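Local coordinates for protein putative acyl-CoA N-acyltransferase (Klebsiella pneumoniae subsp. pneumoniae, PDB 3LOD) that probably catalyses transfer of an acyl group from acyl-CoA to an amine acceptor, its own substrate not being established, at residues Leu111-Ile117 against Leu145-Lys151; Glu15-Ile20 against Gly59-Cys64; Val49-Ala53 against Ala98-Ala103; Gly92-Leu96 against Leu125-Tyr131. All coordinates share one frame; numbering follows the deposited sequence.

Contact 1 (Leu111-Ile117 against Leu145-Lys151)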
# COMPACT_ATOMS: atom_id res chain seq x y z
N LEU A 111 3.22 8.45 7.39
CA LEU A 111 2.84 7.13 6.93
C LEU A 111 3.82 6.13 7.39
O LEU A 111 4.98 6.35 7.20
CB LEU A 111 2.88 7.07 5.43
CG LEU A 111 1.54 7.25 4.81
CD1 LEU A 111 1.73 6.83 3.38
CD2 LEU A 111 0.50 6.37 5.56
N ARG A 112 3.35 5.02 7.94
CA ARG A 112 4.25 3.94 8.30
C ARG A 112 3.84 2.67 7.63
O ARG A 112 2.67 2.54 7.27
CB ARG A 112 4.12 3.66 9.78
CG ARG A 112 4.16 4.86 10.55
CD ARG A 112 3.18 4.73 11.65
NE ARG A 112 3.85 5.24 12.81
CZ ARG A 112 3.36 5.13 14.03
NH1 ARG A 112 2.16 4.57 14.19
NH2 ARG A 112 4.06 5.65 15.05
N LEU A 113 4.76 1.70 7.53
CA LEU A 113 4.38 0.41 6.99
C LEU A 113 5.23 -0.67 7.60
O LEU A 113 6.36 -0.41 8.04
CB LEU A 113 4.51 0.40 5.42
CG LEU A 113 5.94 0.69 4.98
CD1 LEU A 113 6.74 -0.62 4.92
CD2 LEU A 113 6.06 1.46 3.69
N GLU A 114 4.69 -1.89 7.61
CA GLU A 114 5.42 -3.11 7.92
C GLU A 114 5.38 -3.99 6.64
O GLU A 114 4.32 -4.18 6.07
CB GLU A 114 4.73 -3.82 9.11
CG GLU A 114 5.38 -5.13 9.64
CD GLU A 114 5.22 -6.38 8.73
OE1 GLU A 114 4.08 -6.75 8.31
OE2 GLU A 114 6.26 -7.00 8.43
N THR A 115 6.53 -4.48 6.18
CA THR A 115 6.61 -5.69 5.30
C THR A 115 7.69 -6.64 5.74
O THR A 115 8.65 -6.24 6.39
CB THR A 115 7.06 -5.42 3.84
OG1 THR A 115 7.86 -4.22 3.78
CG2 THR A 115 5.87 -5.42 2.85
N GLY A 116 7.60 -7.88 5.26
CA GLY A 116 8.65 -8.87 5.49
C GLY A 116 9.97 -8.50 4.83
O GLY A 116 9.99 -7.77 3.82
N ILE A 117 11.07 -9.00 5.41
CA ILE A 117 12.40 -8.78 4.84
C ILE A 117 12.53 -9.44 3.50
O ILE A 117 13.40 -9.06 2.74
CB ILE A 117 13.58 -9.40 5.64
CG1 ILE A 117 13.16 -10.68 6.38
CG2 ILE A 117 14.32 -8.31 6.44
CD1 ILE A 117 14.35 -11.46 7.04
N LEU A 145 12.31 -11.31 11.26
CA LEU A 145 12.26 -10.11 10.47
C LEU A 145 10.93 -9.72 9.85
O LEU A 145 10.26 -10.47 9.15
CB LEU A 145 13.44 -9.99 9.55
CG LEU A 145 14.68 -9.60 10.33
CD1 LEU A 145 15.10 -8.18 10.02
CD2 LEU A 145 14.49 -9.80 11.83
N SER A 146 10.55 -8.52 10.26
CA SER A 146 9.69 -7.58 9.60
C SER A 146 10.62 -6.40 9.37
O SER A 146 11.70 -6.30 10.02
CB SER A 146 8.60 -7.13 10.56
OG SER A 146 7.59 -8.10 10.67
N VAL A 147 10.22 -5.54 8.45
CA VAL A 147 10.87 -4.23 8.26
C VAL A 147 9.77 -3.19 8.42
O VAL A 147 8.72 -3.28 7.78
CB VAL A 147 11.49 -4.08 6.85
CG1 VAL A 147 12.32 -2.83 6.76
CG2 VAL A 147 12.35 -5.27 6.56
N PHE A 148 10.02 -2.24 9.31
CA PHE A 148 9.13 -1.15 9.54
C PHE A 148 9.76 0.04 8.90
O PHE A 148 10.99 0.18 8.99
CB PHE A 148 9.00 -0.92 11.03
CG PHE A 148 8.52 -2.13 11.76
CD1 PHE A 148 7.15 -2.45 11.79
CD2 PHE A 148 9.43 -2.97 12.41
CE1 PHE A 148 6.69 -3.58 12.46
CE2 PHE A 148 8.98 -4.11 13.09
CZ PHE A 148 7.59 -4.41 13.10
N MET A 149 8.93 0.89 8.26
CA MET A 149 9.40 2.10 7.58
C MET A 149 8.42 3.25 7.78
O MET A 149 7.24 3.04 8.00
CB MET A 149 9.66 1.82 6.06
CG MET A 149 10.38 0.48 5.72
SD MET A 149 10.97 0.32 3.96
CE MET A 149 12.19 1.65 4.10
N GLU A 150 8.89 4.49 7.74
CA GLU A 150 7.94 5.57 7.72
C GLU A 150 8.49 6.76 7.00
O GLU A 150 9.64 6.80 6.66
CB GLU A 150 7.46 5.95 9.12
CG GLU A 150 8.52 6.58 10.07
CD GLU A 150 7.91 7.28 11.31
OE1 GLU A 150 8.42 8.37 11.69
OE2 GLU A 150 6.91 6.74 11.88
N LYS A 151 7.62 7.73 6.79
CA LYS A 151 7.89 8.89 5.99
C LYS A 151 6.99 10.04 6.49
O LYS A 151 5.78 9.85 6.63
CB LYS A 151 7.50 8.56 4.56
CG LYS A 151 7.78 9.68 3.62
CD LYS A 151 7.18 9.41 2.28
CE LYS A 151 7.52 10.56 1.39
NZ LYS A 151 7.24 10.20 -0.00
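L111, L113 and T115 exchange paired backbone hydrogen bonds with K151, M149 and V147, joining strands 110-116 and 146-152 as an antiparallel ladder in the GNAT sheet. The last strand in the chain thus inserts between 110-116 and 132-134. The six N-H...O bonds span 2.7 Å, from V147 N to T115 O, to 3.0 Å, from L111 N to K151 O. On the face bearing R112, E114, F148 and E150, polar groups add to the ladder. R112 and E150 lie side by side, and E150 OE2 meets the guanidinium edge at NE in a long salt bridge of 3.5 Å. E114 extends with CG anti to the backbone N (chi1 -178°), then bends at chi2 (-72°) toward S146, whose OG donates to OE2 at 2.8 Å from above the carboxylate plane. That path also lays E114 CG obliquely against F148 CE1, 3.5 Å away. On the other face L113 CD1 packs on M149 CG at 3.9 Å.

Further out, Y126 of helix 120-128 packs on both L113 and M149, while the F148 ring meets F137 with the planes steeply inclined. K151, extended along its whole length, leaves the ladder on the L113 side; its NZ binds the backbone O of N129 and forms a salt bridge with E100 OE2.

Contact 2 (Glu15-Ile20 against Gly59-Cys64)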
# COMPACT_ATOMS: atom_id res chain seq x y z
N GLU A 15 -12.33 -7.51 -7.55
CA GLU A 15 -11.06 -7.21 -8.17
C GLU A 15 -9.97 -6.93 -7.12
O GLU A 15 -8.78 -7.25 -7.34
CB GLU A 15 -11.20 -6.03 -9.12
CG GLU A 15 -11.43 -6.38 -10.56
CD GLU A 15 -11.43 -5.12 -11.41
OE1 GLU A 15 -12.26 -4.22 -11.11
OE2 GLU A 15 -10.59 -5.04 -12.35
N PHE A 16 -10.37 -6.35 -5.99
CA PHE A 16 -9.42 -5.99 -4.92
C PHE A 16 -8.99 -7.25 -4.23
O PHE A 16 -7.78 -7.51 -4.05
CB PHE A 16 -10.08 -5.11 -3.88
CG PHE A 16 -9.10 -4.55 -2.87
CD1 PHE A 16 -9.08 -5.01 -1.57
CD2 PHE A 16 -8.20 -3.55 -3.25
CE1 PHE A 16 -8.19 -4.48 -0.67
CE2 PHE A 16 -7.32 -3.02 -2.38
CZ PHE A 16 -7.31 -3.48 -1.07
N ILE A 17 -10.01 -8.05 -3.91
CA ILE A 17 -9.81 -9.33 -3.29
C ILE A 17 -8.89 -10.18 -4.13
O ILE A 17 -8.00 -10.82 -3.58
CB ILE A 17 -11.15 -10.01 -2.96
CG1 ILE A 17 -11.85 -9.20 -1.86
CG2 ILE A 17 -10.90 -11.45 -2.56
CD1 ILE A 17 -13.32 -9.61 -1.61
N ALA A 18 -9.02 -10.12 -5.44
CA ALA A 18 -8.14 -10.95 -6.31
C ALA A 18 -6.67 -10.55 -6.27
O ALA A 18 -5.76 -11.42 -6.17
CB ALA A 18 -8.66 -11.02 -7.77
N LEU A 19 -6.40 -9.24 -6.30
CA LEU A 19 -5.00 -8.76 -6.16
C LEU A 19 -4.37 -9.13 -4.78
O LEU A 19 -3.32 -9.72 -4.70
CB LEU A 19 -4.97 -7.27 -6.39
CG LEU A 19 -5.46 -6.90 -7.78
CD1 LEU A 19 -6.06 -5.48 -7.81
CD2 LEU A 19 -4.29 -7.06 -8.77
N ILE A 20 -5.09 -8.81 -3.73
CA ILE A 20 -4.79 -9.21 -2.38
C ILE A 20 -4.52 -10.73 -2.26
O ILE A 20 -3.51 -11.15 -1.70
CB ILE A 20 -5.99 -8.71 -1.52
CG1 ILE A 20 -5.91 -7.19 -1.45
CG2 ILE A 20 -6.03 -9.23 -0.13
CD1 ILE A 20 -4.52 -6.65 -1.77
N GLY A 59 -8.75 -1.28 -18.64
CA GLY A 59 -9.56 -0.91 -17.47
C GLY A 59 -9.46 -1.95 -16.37
O GLY A 59 -10.07 -1.80 -15.31
N GLU A 60 -8.67 -2.98 -16.65
CA GLU A 60 -8.27 -4.06 -15.75
C GLU A 60 -7.48 -3.56 -14.49
O GLU A 60 -6.40 -2.95 -14.62
CB GLU A 60 -7.41 -5.02 -16.61
CG GLU A 60 -7.09 -6.42 -16.09
CD GLU A 60 -5.80 -7.04 -16.78
OE1 GLU A 60 -5.32 -6.45 -17.80
OE2 GLU A 60 -5.26 -8.08 -16.29
N ALA A 61 -8.00 -3.82 -13.28
CA ALA A 61 -7.25 -3.54 -12.05
C ALA A 61 -6.04 -4.45 -12.02
O ALA A 61 -6.13 -5.65 -12.20
CB ALA A 61 -8.06 -3.78 -10.86
N VAL A 62 -4.89 -3.85 -11.81
CA VAL A 62 -3.64 -4.45 -12.23
C VAL A 62 -2.69 -4.26 -11.04
O VAL A 62 -1.61 -4.82 -11.00
CB VAL A 62 -3.22 -3.77 -13.60
CG1 VAL A 62 -2.28 -2.58 -13.47
CG2 VAL A 62 -2.75 -4.78 -14.62
N GLY A 63 -3.16 -3.51 -10.05
CA GLY A 63 -2.38 -3.21 -8.84
C GLY A 63 -3.27 -2.52 -7.81
O GLY A 63 -4.35 -2.02 -8.14
N CYS A 64 -2.87 -2.52 -6.54
CA CYS A 64 -3.68 -1.78 -5.58
C CYS A 64 -2.91 -1.51 -4.33
O CYS A 64 -1.79 -2.05 -4.17
CB CYS A 64 -4.90 -2.59 -5.19
SG CYS A 64 -4.46 -4.17 -4.37
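G59 and E15 approach each other beside a common partner, R55, whose NE donates to G59 O and whose NH2 forms a salt bridge with E15 OE1. The other carboxylate oxygen is taken up at A61: its backbone N donates to E15 OE2 at 3.0 Å, reaching it on the syn side but 33° out of the carboxylate plane. Both oxygens of E15 are therefore engaged, which would fix the rotation of the group. A61 CB also touches L19 CD1, 4.0 Å away.

Here strand 61-69 begins with a classic beta bulge, V62 and G63 both facing I54 of the adjacent strand 49-55, and residues 15-20 of helix 14-26 in the GNAT fold run at 65° to residues 61-64. V62 turns its own side chain away and offers L19 CD2 its carbonyl carbon, at 3.9 Å. G63 likewise contributes backbone, its O lying 3.9 Å from L19 CD1.

C64 points back to the helix. With SG between the backbone N and carbonyl carbon (chi1 63°), the sulfur fits among three helix residues, meeting I20 CD1 at 3.6 Å and L19 CB at 3.7 Å. It also approaches the F16 ring obliquely, CE2 being 3.7 Å from SG, a sulfur-aromatic contact.

Contact 3 (Val49-Ala53 against Ala98-Ala103)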
# COMPACT_ATOMS: atom_id res chain seq x y z
N VAL A 49 -10.42 3.90 6.07
CA VAL A 49 -9.63 3.18 5.09
C VAL A 49 -9.58 3.90 3.75
O VAL A 49 -10.63 4.24 3.19
CB VAL A 49 -10.22 1.75 4.87
CG1 VAL A 49 -9.48 0.96 3.73
CG2 VAL A 49 -10.26 0.95 6.19
N ILE A 50 -8.37 4.16 3.25
CA ILE A 50 -8.19 4.60 1.87
C ILE A 50 -7.68 3.41 1.08
O ILE A 50 -6.70 2.76 1.49
CB ILE A 50 -7.14 5.72 1.73
CG1 ILE A 50 -7.62 7.02 2.38
CG2 ILE A 50 -6.74 5.98 0.27
CD1 ILE A 50 -6.41 7.88 2.76
N ALA A 51 -8.32 3.17 -0.06
CA ALA A 51 -7.97 2.06 -0.89
C ALA A 51 -8.06 2.52 -2.33
O ALA A 51 -9.07 3.12 -2.76
CB ALA A 51 -8.93 0.96 -0.65
N LEU A 52 -7.01 2.20 -3.09
CA LEU A 52 -6.89 2.63 -4.50
C LEU A 52 -6.46 1.48 -5.42
O LEU A 52 -5.82 0.52 -4.96
CB LEU A 52 -5.83 3.74 -4.60
CG LEU A 52 -6.03 5.05 -3.84
CD1 LEU A 52 -4.89 6.07 -4.11
CD2 LEU A 52 -7.39 5.68 -4.11
N ALA A 53 -6.77 1.61 -6.71
CA ALA A 53 -6.34 0.61 -7.73
C ALA A 53 -5.67 1.28 -8.92
O ALA A 53 -5.99 2.42 -9.24
CB ALA A 53 -7.51 -0.20 -8.21
N ALA A 98 -0.15 8.47 -5.07
CA ALA A 98 -1.57 8.72 -5.10
C ALA A 98 -2.16 8.43 -3.72
O ALA A 98 -3.13 9.11 -3.31
CB ALA A 98 -2.23 7.90 -6.16
N LEU A 99 -1.60 7.45 -3.01
CA LEU A 99 -2.06 7.11 -1.66
C LEU A 99 -1.61 8.21 -0.68
O LEU A 99 -2.34 8.62 0.23
CB LEU A 99 -1.50 5.75 -1.22
CG LEU A 99 -2.12 4.50 -1.89
CD1 LEU A 99 -1.18 3.31 -1.81
CD2 LEU A 99 -3.43 4.14 -1.24
N GLU A 100 -0.39 8.67 -0.87
CA GLU A 100 0.12 9.80 -0.11
C GLU A 100 -0.79 10.99 -0.34
O GLU A 100 -1.26 11.65 0.62
CB GLU A 100 1.57 10.12 -0.50
CG GLU A 100 2.50 8.96 -0.26
CD GLU A 100 3.93 9.27 -0.66
OE1 GLU A 100 4.16 10.22 -1.45
OE2 GLU A 100 4.84 8.55 -0.17
N ALA A 101 -1.09 11.28 -1.61
CA ALA A 101 -1.93 12.50 -1.81
C ALA A 101 -3.25 12.35 -1.03
O ALA A 101 -3.67 13.28 -0.33
CB ALA A 101 -2.16 12.86 -3.31
N LYS A 102 -3.86 11.17 -1.08
CA LYS A 102 -5.13 10.98 -0.39
C LYS A 102 -4.99 11.05 1.13
O LYS A 102 -5.91 11.50 1.84
CB LYS A 102 -5.90 9.74 -0.89
CG LYS A 102 -6.50 10.05 -2.27
CD LYS A 102 -7.95 9.54 -2.56
CE LYS A 102 -9.02 10.18 -1.66
NZ LYS A 102 -10.44 9.76 -2.02
N ALA A 103 -3.83 10.65 1.63
CA ALA A 103 -3.62 10.66 3.06
C ALA A 103 -3.49 12.13 3.50
O ALA A 103 -4.11 12.54 4.47
CB ALA A 103 -2.39 9.84 3.44
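L52 and L99 slide past each other in opposite directions, L52 CD1 and L99 CD2 meeting at 3.8 Å, and CG of each leucine lies close to the other's methyl as well. The same L99 CD2 reaches I50 CG2 at 4.1 Å, so this one branch bridges two residues that leave the strand on the same face. L52 CD1 is shared too: A98 CB sits 3.8 Å from it.

A second set of contacts is between methyls and the helix backbone. L52 CD1 rests against A98 O at 3.6 Å, and I50 CD1 against K102 O at 3.8 Å. A98 O meanwhile accepts the helical bond from K102 N, one turn on.

These residues are where helix 91-104 lies on the GNAT sheet. The helix is the connection in the beta-alpha-beta crossover from strand 74-82 to the parallel strand 110-116, and it reaches over as far as strand 49-55; residues 98-103 run at 150° to residues 49-53, their axes 9.2 Å apart. L99 also rests on I67 of the intervening strand 61-69.

The remaining contact is the aliphatic part of a charged residue. K102 lays CB on I50 CG2 at 4.0 Å; bends at chi2 and chi3 (64°) then carry its chain across L52, with CD 4.2 Å from L52 CD2. At its end, NZ makes a long, weak ion pair with D8 OD2 of strand 5-8.

Contact 4 (Gly92-Leu96 against Leu125-Tyr131)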
# COMPACT_ATOMS: atom_id res chain seq x y z
N GLY A 92 4.39 1.34 -9.17
CA GLY A 92 4.42 1.33 -7.69
C GLY A 92 4.48 2.78 -7.25
O GLY A 92 3.68 3.24 -6.40
N GLU A 93 5.38 3.49 -7.90
CA GLU A 93 5.60 4.92 -7.75
C GLU A 93 4.36 5.72 -7.97
O GLU A 93 4.07 6.62 -7.20
CB GLU A 93 6.56 5.36 -8.83
CG GLU A 93 7.64 6.24 -8.41
CD GLU A 93 8.85 5.94 -9.29
OE1 GLU A 93 9.26 6.78 -10.18
OE2 GLU A 93 9.35 4.78 -9.11
N LYS A 94 3.65 5.44 -9.04
CA LYS A 94 2.47 6.22 -9.37
C LYS A 94 1.43 6.05 -8.28
O LYS A 94 0.90 7.05 -7.76
CB LYS A 94 1.95 5.83 -10.75
CG LYS A 94 0.73 6.59 -11.21
CD LYS A 94 0.68 6.76 -12.78
CE LYS A 94 -0.63 7.49 -13.21
NZ LYS A 94 -0.51 8.47 -14.35
N LEU A 95 1.21 4.80 -7.88
CA LEU A 95 0.26 4.41 -6.84
C LEU A 95 0.61 4.98 -5.46
O LEU A 95 -0.19 5.63 -4.81
CB LEU A 95 0.16 2.88 -6.72
CG LEU A 95 -0.72 2.28 -5.62
CD1 LEU A 95 -2.21 2.68 -5.74
CD2 LEU A 95 -0.60 0.76 -5.65
N LEU A 96 1.82 4.68 -5.01
CA LEU A 96 2.36 5.27 -3.79
C LEU A 96 2.09 6.78 -3.69
O LEU A 96 1.55 7.25 -2.67
CB LEU A 96 3.85 4.95 -3.71
CG LEU A 96 4.61 5.48 -2.52
CD1 LEU A 96 4.05 4.86 -1.26
CD2 LEU A 96 6.11 5.19 -2.63
N LEU A 125 11.31 0.14 -3.35
CA LEU A 125 10.42 1.18 -3.82
C LEU A 125 10.23 2.23 -2.70
O LEU A 125 10.35 3.43 -2.94
CB LEU A 125 9.09 0.60 -4.24
CG LEU A 125 7.99 1.65 -4.33
CD1 LEU A 125 8.22 2.53 -5.52
CD2 LEU A 125 6.69 0.98 -4.51
N TYR A 126 9.98 1.80 -1.47
CA TYR A 126 9.76 2.78 -0.44
C TYR A 126 10.98 3.60 -0.19
O TYR A 126 10.85 4.80 0.00
CB TYR A 126 9.30 2.14 0.85
CG TYR A 126 8.05 1.30 0.66
CD1 TYR A 126 6.92 1.81 -0.03
CD2 TYR A 126 8.00 0.02 1.16
CE1 TYR A 126 5.79 1.00 -0.25
CE2 TYR A 126 6.87 -0.78 0.97
CZ TYR A 126 5.78 -0.29 0.27
OH TYR A 126 4.66 -1.15 0.15
N THR A 127 12.16 2.96 -0.15
CA THR A 127 13.45 3.64 0.08
C THR A 127 13.73 4.70 -0.98
O THR A 127 14.16 5.80 -0.65
CB THR A 127 14.64 2.63 0.07
OG1 THR A 127 14.26 1.46 0.80
CG2 THR A 127 15.91 3.22 0.68
N ARG A 128 13.46 4.38 -2.24
CA ARG A 128 13.58 5.32 -3.37
C ARG A 128 12.67 6.54 -3.18
O ARG A 128 12.89 7.57 -3.83
CB ARG A 128 13.22 4.64 -4.70
CG ARG A 128 14.40 4.10 -5.52
CD ARG A 128 13.92 3.48 -6.85
NE ARG A 128 13.48 2.08 -6.71
CZ ARG A 128 12.30 1.57 -7.10
NH1 ARG A 128 11.35 2.32 -7.69
NH2 ARG A 128 12.05 0.28 -6.90
N ASN A 129 11.67 6.44 -2.31
CA ASN A 129 10.72 7.56 -2.10
C ASN A 129 10.60 8.07 -0.66
O ASN A 129 9.53 8.51 -0.22
CB ASN A 129 9.37 7.27 -2.74
CG ASN A 129 9.49 6.92 -4.21
OD1 ASN A 129 9.46 5.74 -4.59
ND2 ASN A 129 9.68 7.93 -5.05
N GLY A 130 11.70 8.00 0.06
CA GLY A 130 11.80 8.73 1.30
C GLY A 130 11.36 8.01 2.53
O GLY A 130 11.37 8.61 3.58
N TYR A 131 10.94 6.76 2.42
CA TYR A 131 10.64 5.98 3.62
C TYR A 131 11.94 5.57 4.26
O TYR A 131 12.89 5.32 3.55
CB TYR A 131 9.80 4.74 3.31
CG TYR A 131 8.42 5.14 2.94
CD1 TYR A 131 7.37 5.07 3.87
CD2 TYR A 131 8.15 5.65 1.68
CE1 TYR A 131 6.03 5.50 3.53
CE2 TYR A 131 6.84 6.08 1.33
CZ TYR A 131 5.81 6.00 2.26
OH TYR A 131 4.57 6.45 1.87
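A Schellman motif ends helix 120-128, with G130 at positive phi as its C-prime residue, and this helix end packs on the first turns of helix 91-104. Y126 O accepts from both N129 N and Y131 N, which approach it from opposite faces of its carbonyl plane. In GNAT enzymes the start of the helix corresponding to 91-104 adjoins the loop that binds the acyl-CoA pyrophosphate. L125 lies close against the backbone of helix 91-104: CD2 is 3.9 Å from G92 CA, where the glycine has no side chain to intervene, and CD1 is 3.8 Å from E93 N. L96, with CG anti to the backbone N (chi1 179°), aims its two methyls at different partners. CD2 meets N129 CB at 3.9 Å and comes to the edge of the Y126 ring, whereas CD1 lies 3.5 Å from Y131 OH, whose polar partner is E100 OE2. At the outer margin E93 OE2 faces R128 NH1 at 3.5 Å, a long salt bridge at the guanidinium edge, the two groups' planes being 63° apart. Beneath both segments runs the sheet: L96 and Y131 touch M77, and Y126 touches V80, of strand 74-82, while Y131 also lies on L111 of strand 110-116.

All four contacts belong to one mixed sheet or the helices packed on it. Contacts 1 and 2 lie on opposite sides of the chain's centre, their own centres about 22 Å apart. Contacts 3 and 4, centres about 13 Å apart, share helix 91-104, whose E100 ties contact 1 to both by binding K151 NZ and Y131 OH. Contact 2 meets contact 3 through the neighbouring strands 61-69 and 49-55, but its helix 14-26 occupies the sheet face opposite helix 91-104. Along the chain, contact 2 closes before contacts 1 and 4 open; it alternates with contact 3, as contact 4 does with contacts 1 and 3. Helix 91-104 thus links contacts 1, 3 and 4 on one sheet face.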